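PDB 3HIM: probable transcriptional regulator, which probably binds regulatory DNA sequences and controls transcription as a member of the TetR family. Local coordinates for residues T102-N107 with D171-F176; T96-V101 with I186-Y191; G13-A18 with Y54-T59. All coordinates share one frame; numbering follows the deposited sequence.

Contact 1: residues T102-N107 with D171-F176; sequences TWHADN and DVSRWF
H104, A105 and S173 lose the most surface where helix 89-106 and helix 158-175 run side by side near their C-terminal ends. The short axes of 102-106 and 171-175 approach to 7.9 Å and cross at -31°, close enough for CA of H104 and CA of S173 to stand 5.3 Å apart. S173 fills this narrow point. With OG anti to its own carbonyl carbon, the hydroxyl reaches two groups of one residue: OG donates to H104 O at 2.8 Å, in the carbonyl plane and on a lone pair, and accepts from H104 ND1 at 2.9 Å. The second bond lies almost in the imidazole plane and is fairly straight, with an N-H...O angle of 156°. Since ND1 is the donor, it carries a proton, and the bond fixes the rotation of the ring, whose one face is covered by W103 CE3 and which also meets Y100 edge-to-face. The next residue, A105, supplies the apolar half. Its methyl CB sits over the centre of one face of the F176 ring, 3.7 Å from the centroid and 14° off the normal, a CH-pi contact, while V172 CG1 packs against the backbone at A105 N (3.6 Å). An alanine in place of S173 would remove OG and with it both bonds, and would probably leave the buried H104 ring less firmly oriented. R112 and A111 of helix 108-116 also meet S173, so three helices of the TetR-like C-terminal domain converge here. A single hydroxyl that both donates and accepts therefore satisfies a main-chain oxygen and an imidazole nitrogen in a buried seam, with its proton directed to the carbonyl.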
loop_
_atom_site.group_PDB
_atom_site.type_symbol
_atom_site.label_atom_id
_atom_site.label_comp_id
_atom_site.label_asym_id
_atom_site.label_seq_id
_atom_site.Cartn_x
_atom_site.Cartn_y
_atom_site.Cartn_z
ATOM N N THR B 102 -4.300 9.147 9.910
ATOM C CA THR B 102 -5.371 8.735 10.830
ATOM C C THR B 102 -6.560 8.139 10.073
ATOM O O THR B 102 -7.055 7.093 10.448
ATOM C CB THR B 102 -5.860 9.939 11.690
ATOM O OG1 THR B 102 -4.741 10.484 12.382
ATOM C CG2 THR B 102 -6.940 9.528 12.698
ATOM N N TRP B 103 -7.008 8.814 9.012
ATOM C CA TRP B 103 -8.125 8.307 8.221
ATOM C C TRP B 103 -7.829 6.915 7.697
ATOM O O TRP B 103 -8.674 6.003 7.762
ATOM C CB TRP B 103 -8.462 9.238 7.067
ATOM C CG TRP B 103 -9.752 8.860 6.401
ATOM C CD1 TRP B 103 -10.983 9.407 6.636
ATOM C CD2 TRP B 103 -9.948 7.833 5.408
ATOM N NE1 TRP B 103 -11.941 8.787 5.845
ATOM C CE2 TRP B 103 -11.329 7.825 5.079
ATOM C CE3 TRP B 103 -9.091 6.926 4.764
ATOM C CZ2 TRP B 103 -11.873 6.944 4.129
ATOM C CZ3 TRP B 103 -9.631 6.048 3.811
ATOM C CH2 TRP B 103 -11.019 6.060 3.511
ATOM N N HIS B 104 -6.629 6.748 7.170
ATOM C CA HIS B 104 -6.239 5.488 6.588
ATOM C C HIS B 104 -6.080 4.323 7.588
ATOM O O HIS B 104 -6.307 3.165 7.226
ATOM C CB HIS B 104 -4.996 5.676 5.727
ATOM C CG HIS B 104 -5.306 6.061 4.315
ATOM N ND1 HIS B 104 -5.795 5.160 3.392
ATOM C CD2 HIS B 104 -5.219 7.252 3.675
ATOM C CE1 HIS B 104 -5.989 5.776 2.242
ATOM N NE2 HIS B 104 -5.634 7.044 2.385
ATOM N N ALA B 105 -5.689 4.627 8.818
ATOM C CA ALA B 105 -5.691 3.639 9.903
ATOM C C ALA B 105 -7.122 3.285 10.353
ATOM O O ALA B 105 -7.487 2.112 10.355
ATOM C CB ALA B 105 -4.882 4.133 11.073
ATOM N N ASP B 106 -7.915 4.289 10.735
ATOM C CA ASP B 106 -9.327 4.070 11.137
ATOM C C ASP B 106 -10.221 3.442 10.058
ATOM O O ASP B 106 -11.063 2.605 10.367
ATOM C CB ASP B 106 -9.996 5.371 11.577
ATOM C CG ASP B 106 -9.429 5.935 12.873
ATOM O OD1 ASP B 106 -8.723 5.223 13.631
ATOM O OD2 ASP B 106 -9.729 7.123 13.131
ATOM N N ASN B 107 -10.062 3.836 8.801
ATOM C CA ASN B 107 -10.965 3.327 7.761
ATOM C C ASN B 107 -10.342 2.319 6.828
ATOM O O ASN B 107 -10.764 2.212 5.663
ATOM C CB ASN B 107 -11.554 4.490 6.968
ATOM C CG ASN B 107 -12.277 5.449 7.859
ATOM O OD1 ASN B 107 -13.403 5.186 8.267
ATOM N ND2 ASN B 107 -11.622 6.549 8.213
ATOM N N ASP B 171 -0.770 3.143 2.113
ATOM C CA ASP B 171 -0.207 1.850 2.497
ATOM C C ASP B 171 -0.466 1.501 3.962
ATOM O O ASP B 171 -0.489 0.339 4.329
ATOM C CB ASP B 171 1.282 1.759 2.179
ATOM C CG ASP B 171 1.797 0.327 2.232
ATOM O OD1 ASP B 171 1.380 -0.520 1.396
ATOM O OD2 ASP B 171 2.627 0.049 3.114
ATOM N N VAL B 172 -0.669 2.518 4.792
ATOM C CA VAL B 172 -1.105 2.306 6.170
ATOM C C VAL B 172 -2.332 1.389 6.186
ATOM O O VAL B 172 -2.477 0.561 7.066
ATOM C CB VAL B 172 -1.413 3.668 6.882
ATOM C CG1 VAL B 172 -2.321 3.493 8.133
ATOM C CG2 VAL B 172 -0.107 4.442 7.220
ATOM N N SER B 173 -3.222 1.526 5.211
ATOM C CA SER B 173 -4.444 0.710 5.219
ATOM C C SER B 173 -4.144 -0.776 4.998
ATOM O O SER B 173 -4.949 -1.632 5.351
ATOM C CB SER B 173 -5.481 1.216 4.208
ATOM O OG SER B 173 -5.912 2.518 4.559
ATOM N N ARG B 174 -2.980 -1.063 4.418
ATOM C CA ARG B 174 -2.529 -2.435 4.202
ATOM C C ARG B 174 -1.967 -3.047 5.473
ATOM O O ARG B 174 -2.414 -4.109 5.869
ATOM C CB ARG B 174 -1.467 -2.502 3.093
ATOM C CG ARG B 174 -1.016 -3.937 2.721
ATOM C CD ARG B 174 0.142 -3.927 1.690
ATOM N NE ARG B 174 1.268 -3.142 2.205
ATOM C CZ ARG B 174 2.135 -3.573 3.109
ATOM N NH1 ARG B 174 2.063 -4.821 3.588
ATOM N NH2 ARG B 174 3.090 -2.764 3.535
ATOM N N TRP B 175 -1.003 -2.380 6.114
ATOM C CA TRP B 175 -0.225 -3.025 7.198
ATOM C C TRP B 175 -0.739 -2.758 8.598
ATOM O O TRP B 175 -0.380 -3.470 9.528
ATOM C CB TRP B 175 1.277 -2.670 7.138
ATOM C CG TRP B 175 1.579 -1.186 7.293
ATOM C CD1 TRP B 175 1.824 -0.285 6.281
ATOM C CD2 TRP B 175 1.675 -0.442 8.514
ATOM N NE1 TRP B 175 2.046 0.975 6.799
ATOM C CE2 TRP B 175 1.974 0.907 8.165
ATOM C CE3 TRP B 175 1.535 -0.772 9.866
ATOM C CZ2 TRP B 175 2.134 1.911 9.121
ATOM C CZ3 TRP B 175 1.682 0.237 10.820
ATOM C CH2 TRP B 175 1.989 1.561 10.440
ATOM N N PHE B 176 -1.545 -1.717 8.761
ATOM C CA PHE B 176 -1.958 -1.306 10.099
ATOM C C PHE B 176 -3.088 -2.211 10.612
ATOM O O PHE B 176 -3.918 -2.648 9.834
ATOM C CB PHE B 176 -2.389 0.153 10.055
ATOM C CG PHE B 176 -2.794 0.723 11.380
ATOM C CD1 PHE B 176 -4.108 0.600 11.830
ATOM C CD2 PHE B 176 -1.874 1.409 12.158
ATOM C CE1 PHE B 176 -4.498 1.129 13.051
ATOM C CE2 PHE B 176 -2.254 1.949 13.397
ATOM C CZ PHE B 176 -3.563 1.810 13.837
#

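Contact 2: residues T96-V101 with I186-Y191; sequences TVTAYV and IIAARY
The helical segments 96-101 and 186-191 run roughly antiparallel but well splayed, their N-to-C directions 140° apart and their axes 8.6 Å apart at the closest. The backbones come nearest where CA of T98 lies 5.0 Å from CA of A188, a spacing that the small methyl of A188 allows; its CB rests 3.9 Å from T98 O. V101 has the largest share of the buried surface, and its two branches divide the work. CG1, anti to the backbone N (chi1 168°), lies against the main chain at A188 CA (3.7 Å) and also touches I187 CG2 at 3.8 Å. CG2 instead meets the edge of the Y191 ring, near its plane, with CD2 at 3.7 Å, the two side chains crossing at about a right angle. The Y191 ring is backed within its own helix by I187 CD1, 3.5 Å above the ring plane and offset toward the rim. A turn before V101, V97 CG1 approaches the Y191 backbone at C, 4.1 Å away. The side chains thus meet through apolar groups, with backbone atoms as part of the surface they rest on. T98 OG1 bonds back to M94 O in its own helix. Beyond the segments, within the TetR-like C-terminal domain, V97 also packs on V192 and A195 of helix 184-198, while helix 123-149 reaches V97 through F140; Y191 leans on L168 and V172 of helix 158-175, and L163 of the second subunit packs on I187 and Y191.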
loop_
_atom_site.group_PDB
_atom_site.type_symbol
_atom_site.label_atom_id
_atom_site.label_comp_id
_atom_site.label_asym_id
_atom_site.label_seq_id
_atom_site.Cartn_x
_atom_site.Cartn_y
_atom_site.Cartn_z
ATOM N N THR B 96 -2.724 18.106 7.622
ATOM C CA THR B 96 -3.279 17.268 6.578
ATOM C C THR B 96 -2.674 15.868 6.609
ATOM O O THR B 96 -3.411 14.901 6.404
ATOM C CB THR B 96 -3.074 17.863 5.198
ATOM O OG1 THR B 96 -1.681 18.162 5.027
ATOM C CG2 THR B 96 -3.931 19.128 5.028
ATOM N N VAL B 97 -1.348 15.763 6.843
ATOM C CA VAL B 97 -0.701 14.444 6.992
ATOM C C VAL B 97 -1.298 13.671 8.187
ATOM O O VAL B 97 -1.685 12.501 8.039
ATOM C CB VAL B 97 0.872 14.513 7.084
ATOM C CG1 VAL B 97 1.456 13.135 7.422
ATOM C CG2 VAL B 97 1.471 15.005 5.764
ATOM N N THR B 98 -1.403 14.329 9.345
ATOM C CA THR B 98 -2.101 13.743 10.495
ATOM C C THR B 98 -3.503 13.187 10.137
ATOM O O THR B 98 -3.789 12.010 10.397
ATOM C CB THR B 98 -2.254 14.749 11.660
ATOM O OG1 THR B 98 -0.955 15.195 12.047
ATOM C CG2 THR B 98 -2.963 14.101 12.876
ATOM N N ALA B 99 -4.362 14.034 9.570
ATOM C CA ALA B 99 -5.710 13.611 9.142
ATOM C C ALA B 99 -5.661 12.502 8.104
ATOM O O ALA B 99 -6.435 11.555 8.149
ATOM C CB ALA B 99 -6.493 14.796 8.592
ATOM N N TYR B 100 -4.749 12.622 7.156
ATOM C CA TYR B 100 -4.641 11.620 6.106
ATOM C C TYR B 100 -4.254 10.251 6.662
ATOM O O TYR B 100 -4.927 9.255 6.376
ATOM C CB TYR B 100 -3.619 12.068 5.080
ATOM C CG TYR B 100 -3.562 11.238 3.820
ATOM C CD1 TYR B 100 -4.653 11.171 2.937
ATOM C CD2 TYR B 100 -2.386 10.583 3.470
ATOM C CE1 TYR B 100 -4.561 10.424 1.714
ATOM C CE2 TYR B 100 -2.284 9.842 2.307
ATOM C CZ TYR B 100 -3.365 9.768 1.429
ATOM O OH TYR B 100 -3.205 9.038 0.286
ATOM N N VAL B 101 -3.185 10.197 7.453
ATOM C CA VAL B 101 -2.720 8.923 8.037
ATOM C C VAL B 101 -3.779 8.317 8.995
ATOM O O VAL B 101 -4.129 7.127 8.888
ATOM C CB VAL B 101 -1.362 9.114 8.729
ATOM C CG1 VAL B 101 -0.992 7.900 9.585
ATOM C CG2 VAL B 101 -0.260 9.394 7.669
ATOM N N ILE B 186 0.147 7.811 16.993
ATOM C CA ILE B 186 1.599 7.582 16.979
ATOM C C ILE B 186 2.133 7.484 15.529
ATOM O O ILE B 186 3.110 8.150 15.155
ATOM C CB ILE B 186 2.000 6.327 17.836
ATOM C CG1 ILE B 186 1.620 6.546 19.306
ATOM C CG2 ILE B 186 3.490 5.995 17.672
ATOM C CD1 ILE B 186 1.862 5.334 20.247
ATOM N N ILE B 187 1.486 6.680 14.696
ATOM C CA ILE B 187 1.971 6.585 13.330
ATOM C C ILE B 187 1.878 7.934 12.594
ATOM O O ILE B 187 2.822 8.336 11.907
ATOM C CB ILE B 187 1.357 5.389 12.529
ATOM C CG1 ILE B 187 2.015 5.277 11.143
ATOM C CG2 ILE B 187 -0.156 5.528 12.399
ATOM C CD1 ILE B 187 3.531 5.106 11.164
ATOM N N ALA B 188 0.785 8.663 12.782
ATOM C CA ALA B 188 0.661 9.953 12.121
ATOM C C ALA B 188 1.791 10.884 12.559
ATOM O O ALA B 188 2.387 11.580 11.726
ATOM C CB ALA B 188 -0.702 10.569 12.382
ATOM N N ALA B 189 2.107 10.880 13.856
ATOM C CA ALA B 189 3.134 11.771 14.379
ATOM C C ALA B 189 4.476 11.453 13.739
ATOM O O ALA B 189 5.207 12.360 13.333
ATOM C CB ALA B 189 3.226 11.675 15.911
ATOM N N ARG B 190 4.793 10.165 13.649
ATOM C CA ARG B 190 6.016 9.720 12.972
ATOM C C ARG B 190 6.075 10.143 11.502
ATOM O O ARG B 190 7.128 10.583 11.004
ATOM C CB ARG B 190 6.146 8.209 13.085
ATOM C CG ARG B 190 7.261 7.751 13.974
ATOM C CD ARG B 190 7.021 7.993 15.429
ATOM N NE ARG B 190 7.239 9.390 15.839
ATOM C CZ ARG B 190 6.718 9.885 16.954
ATOM N NH1 ARG B 190 6.002 9.084 17.735
ATOM N NH2 ARG B 190 6.899 11.151 17.291
ATOM N N TYR B 191 4.939 10.043 10.822
ATOM C CA TYR B 191 4.877 10.334 9.401
ATOM C C TYR B 191 4.876 11.825 9.171
ATOM O O TYR B 191 5.389 12.300 8.158
ATOM C CB TYR B 191 3.659 9.674 8.768
ATOM C CG TYR B 191 3.906 8.247 8.346
ATOM C CD1 TYR B 191 5.055 7.547 8.751
ATOM C CD2 TYR B 191 2.979 7.580 7.554
ATOM C CE1 TYR B 191 5.271 6.226 8.339
ATOM C CE2 TYR B 191 3.173 6.276 7.155
ATOM C CZ TYR B 191 4.306 5.594 7.537
ATOM O OH TYR B 191 4.454 4.281 7.092
#

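Contact 3: residues G13-A18 with Y54-T59; sequences GTSKAA and YPHYKT
The imidazole of H56 lies with one face against the start of helix 16-32: A18 N stands 4.0 Å above the ring plane, offset toward the rim, and A17 C lies over the same face. The phenol of Y57 presents its edge instead, with A18 O near the ring plane. Both rings belong to the loop between helix 39-45 and helix 60-82, at the end of the predicted helix-turn-helix of this TetR-family DNA-binding domain. The contact therefore ties the first turn of the first modelled helix to the chain just ahead of helix 60-82. The nearest backbone pair is A18 and H56, with CA atoms 6.0 Å apart, and 186 Å² is buried in all. H56, its CG anti to the carbonyl carbon (chi1 -64°), directs the NE2 end of the ring at this helix start, where A17 CB lies 3.7 Å from NE2. A18 CB fits between the two aromatic side chains, 3.9 Å from H56 CD2 and 3.6 Å from Y57 OH. The phenol oxygen has its polar partner in R22, one turn along helix 16-32, while the ring also packs on I21 of that helix and on L63 and A66 of helix 60-82. Y57 thus bridges the two helices, whereas H56, which also packs on I21, stays partly exposed. The rings meet a helix end that is itself ordered by an N-cap: S15 OG, anti to its own backbone N (chi1 174°), accepts from A18 N at 3.0 Å with an N-H...O angle of 162°.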
loop_
_atom_site.group_PDB
_atom_site.type_symbol
_atom_site.label_atom_id
_atom_site.label_comp_id
_atom_site.label_asym_id
_atom_site.label_seq_id
_atom_site.Cartn_x
_atom_site.Cartn_y
_atom_site.Cartn_z
ATOM N N GLY B 13 -25.911 9.194 -1.490
ATOM C CA GLY B 13 -27.118 8.740 -0.801
ATOM C C GLY B 13 -26.921 8.887 0.695
ATOM O O GLY B 13 -25.841 9.249 1.162
ATOM N N THR B 14 -27.957 8.588 1.458
ATOM C CA THR B 14 -27.937 8.870 2.889
ATOM C C THR B 14 -28.595 7.748 3.704
ATOM O O THR B 14 -28.495 7.705 4.939
ATOM C CB THR B 14 -28.604 10.251 3.194
ATOM O OG1 THR B 14 -29.244 10.204 4.473
ATOM C CG2 THR B 14 -29.651 10.617 2.132
ATOM N N SER B 15 -29.272 6.854 2.991
ATOM C CA SER B 15 -29.986 5.739 3.572
ATOM C C SER B 15 -29.102 4.962 4.570
ATOM O O SER B 15 -27.986 4.540 4.230
ATOM C CB SER B 15 -30.461 4.827 2.431
ATOM O OG SER B 15 -31.043 3.638 2.918
ATOM N N LYS B 16 -29.601 4.787 5.800
ATOM C CA LYS B 16 -28.936 3.911 6.766
ATOM C C LYS B 16 -29.054 2.483 6.283
ATOM O O LYS B 16 -28.172 1.657 6.535
ATOM C CB LYS B 16 -29.523 4.055 8.175
ATOM C CG LYS B 16 -29.018 5.272 8.964
ATOM C CD LYS B 16 -27.598 5.047 9.483
ATOM C CE LYS B 16 -26.923 6.365 9.791
ATOM N NZ LYS B 16 -25.431 6.311 9.692
ATOM N N ALA B 17 -30.144 2.203 5.572
ATOM C CA ALA B 17 -30.346 0.889 4.958
ATOM C C ALA B 17 -29.236 0.590 3.920
ATOM O O ALA B 17 -28.653 -0.495 3.939
ATOM C CB ALA B 17 -31.749 0.778 4.343
ATOM N N ALA B 18 -28.932 1.559 3.048
ATOM C CA ALA B 18 -27.805 1.435 2.098
ATOM C C ALA B 18 -26.462 1.394 2.834
ATOM O O ALA B 18 -25.591 0.554 2.515
ATOM C CB ALA B 18 -27.817 2.587 1.080
ATOM N N TYR B 54 -31.304 -5.180 -3.889
ATOM C CA TYR B 54 -31.590 -4.706 -5.249
ATOM C C TYR B 54 -32.158 -3.278 -5.345
ATOM O O TYR B 54 -31.785 -2.543 -6.249
ATOM C CB TYR B 54 -32.481 -5.717 -5.989
ATOM C CG TYR B 54 -32.615 -5.486 -7.484
ATOM C CD1 TYR B 54 -31.565 -5.779 -8.352
ATOM C CD2 TYR B 54 -33.806 -5.003 -8.035
ATOM C CE1 TYR B 54 -31.693 -5.581 -9.731
ATOM C CE2 TYR B 54 -33.944 -4.807 -9.403
ATOM C CZ TYR B 54 -32.885 -5.097 -10.241
ATOM O OH TYR B 54 -33.007 -4.902 -11.592
ATOM N N PRO B 55 -33.047 -2.881 -4.410
ATOM C CA PRO B 55 -33.547 -1.491 -4.395
ATOM C C PRO B 55 -32.466 -0.439 -4.235
ATOM O O PRO B 55 -32.638 0.688 -4.695
ATOM C CB PRO B 55 -34.442 -1.460 -3.155
ATOM C CG PRO B 55 -34.901 -2.867 -2.997
ATOM C CD PRO B 55 -33.740 -3.710 -3.406
ATOM N N HIS B 56 -31.377 -0.809 -3.572
ATOM C CA HIS B 56 -30.300 0.115 -3.241
ATOM C C HIS B 56 -29.151 -0.041 -4.218
ATOM O O HIS B 56 -28.569 0.943 -4.656
ATOM C CB HIS B 56 -29.819 -0.127 -1.812
ATOM C CG HIS B 56 -30.855 0.160 -0.771
ATOM N ND1 HIS B 56 -31.577 -0.836 -0.141
ATOM C CD2 HIS B 56 -31.289 1.330 -0.244
ATOM C CE1 HIS B 56 -32.413 -0.290 0.726
ATOM N NE2 HIS B 56 -32.260 1.023 0.683
ATOM N N TYR B 57 -28.842 -1.289 -4.558
ATOM C CA TYR B 57 -27.768 -1.602 -5.477
ATOM C C TYR B 57 -28.236 -2.680 -6.444
ATOM O O TYR B 57 -28.455 -3.823 -6.052
ATOM C CB TYR B 57 -26.503 -2.003 -4.692
ATOM C CG TYR B 57 -26.097 -0.912 -3.732
ATOM C CD1 TYR B 57 -25.530 0.270 -4.212
ATOM C CD2 TYR B 57 -26.321 -1.032 -2.358
ATOM C CE1 TYR B 57 -25.178 1.300 -3.362
ATOM C CE2 TYR B 57 -25.962 -0.006 -1.484
ATOM C CZ TYR B 57 -25.389 1.158 -2.010
ATOM O OH TYR B 57 -25.034 2.191 -1.201
ATOM N N LYS B 58 -28.422 -2.293 -7.700
ATOM C CA LYS B 58 -28.957 -3.200 -8.713
ATOM C C LYS B 58 -27.884 -4.196 -9.170
ATOM O O LYS B 58 -28.196 -5.286 -9.637
ATOM C CB LYS B 58 -29.528 -2.406 -9.894
ATOM N N THR B 59 -26.615 -3.813 -9.028
ATOM C CA THR B 59 -25.497 -4.682 -9.410
ATOM C C THR B 59 -24.456 -4.692 -8.299
ATOM O O THR B 59 -24.412 -3.752 -7.467
ATOM C CB THR B 59 -24.831 -4.240 -10.745
ATOM O OG1 THR B 59 -24.015 -3.076 -10.536
ATOM C CG2 THR B 59 -25.889 -3.920 -11.818
#

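From the N terminus, contact 3 closes first: the start of helix 16-32 meets the 54-59 loop, completing a small circuit within the DNA-binding part before helix 60-82 leads onward. The other two contacts open later, both on helix 89-106. Residues 96-101 and then 102-107 run along it, pairing respectively with helix 184-198 and helix 158-175, so contact 1 is enclosed by contact 2 along the chain. Their centres are 10 Å apart and they touch, V172 CG2 lying 3.8 Å from Y191 CE2, which joins three helices of the C-terminal domain beside the second subunit. Contact 3 stands apart, its centre 26 Å from that of contact 1 and 33 Å from that of contact 2.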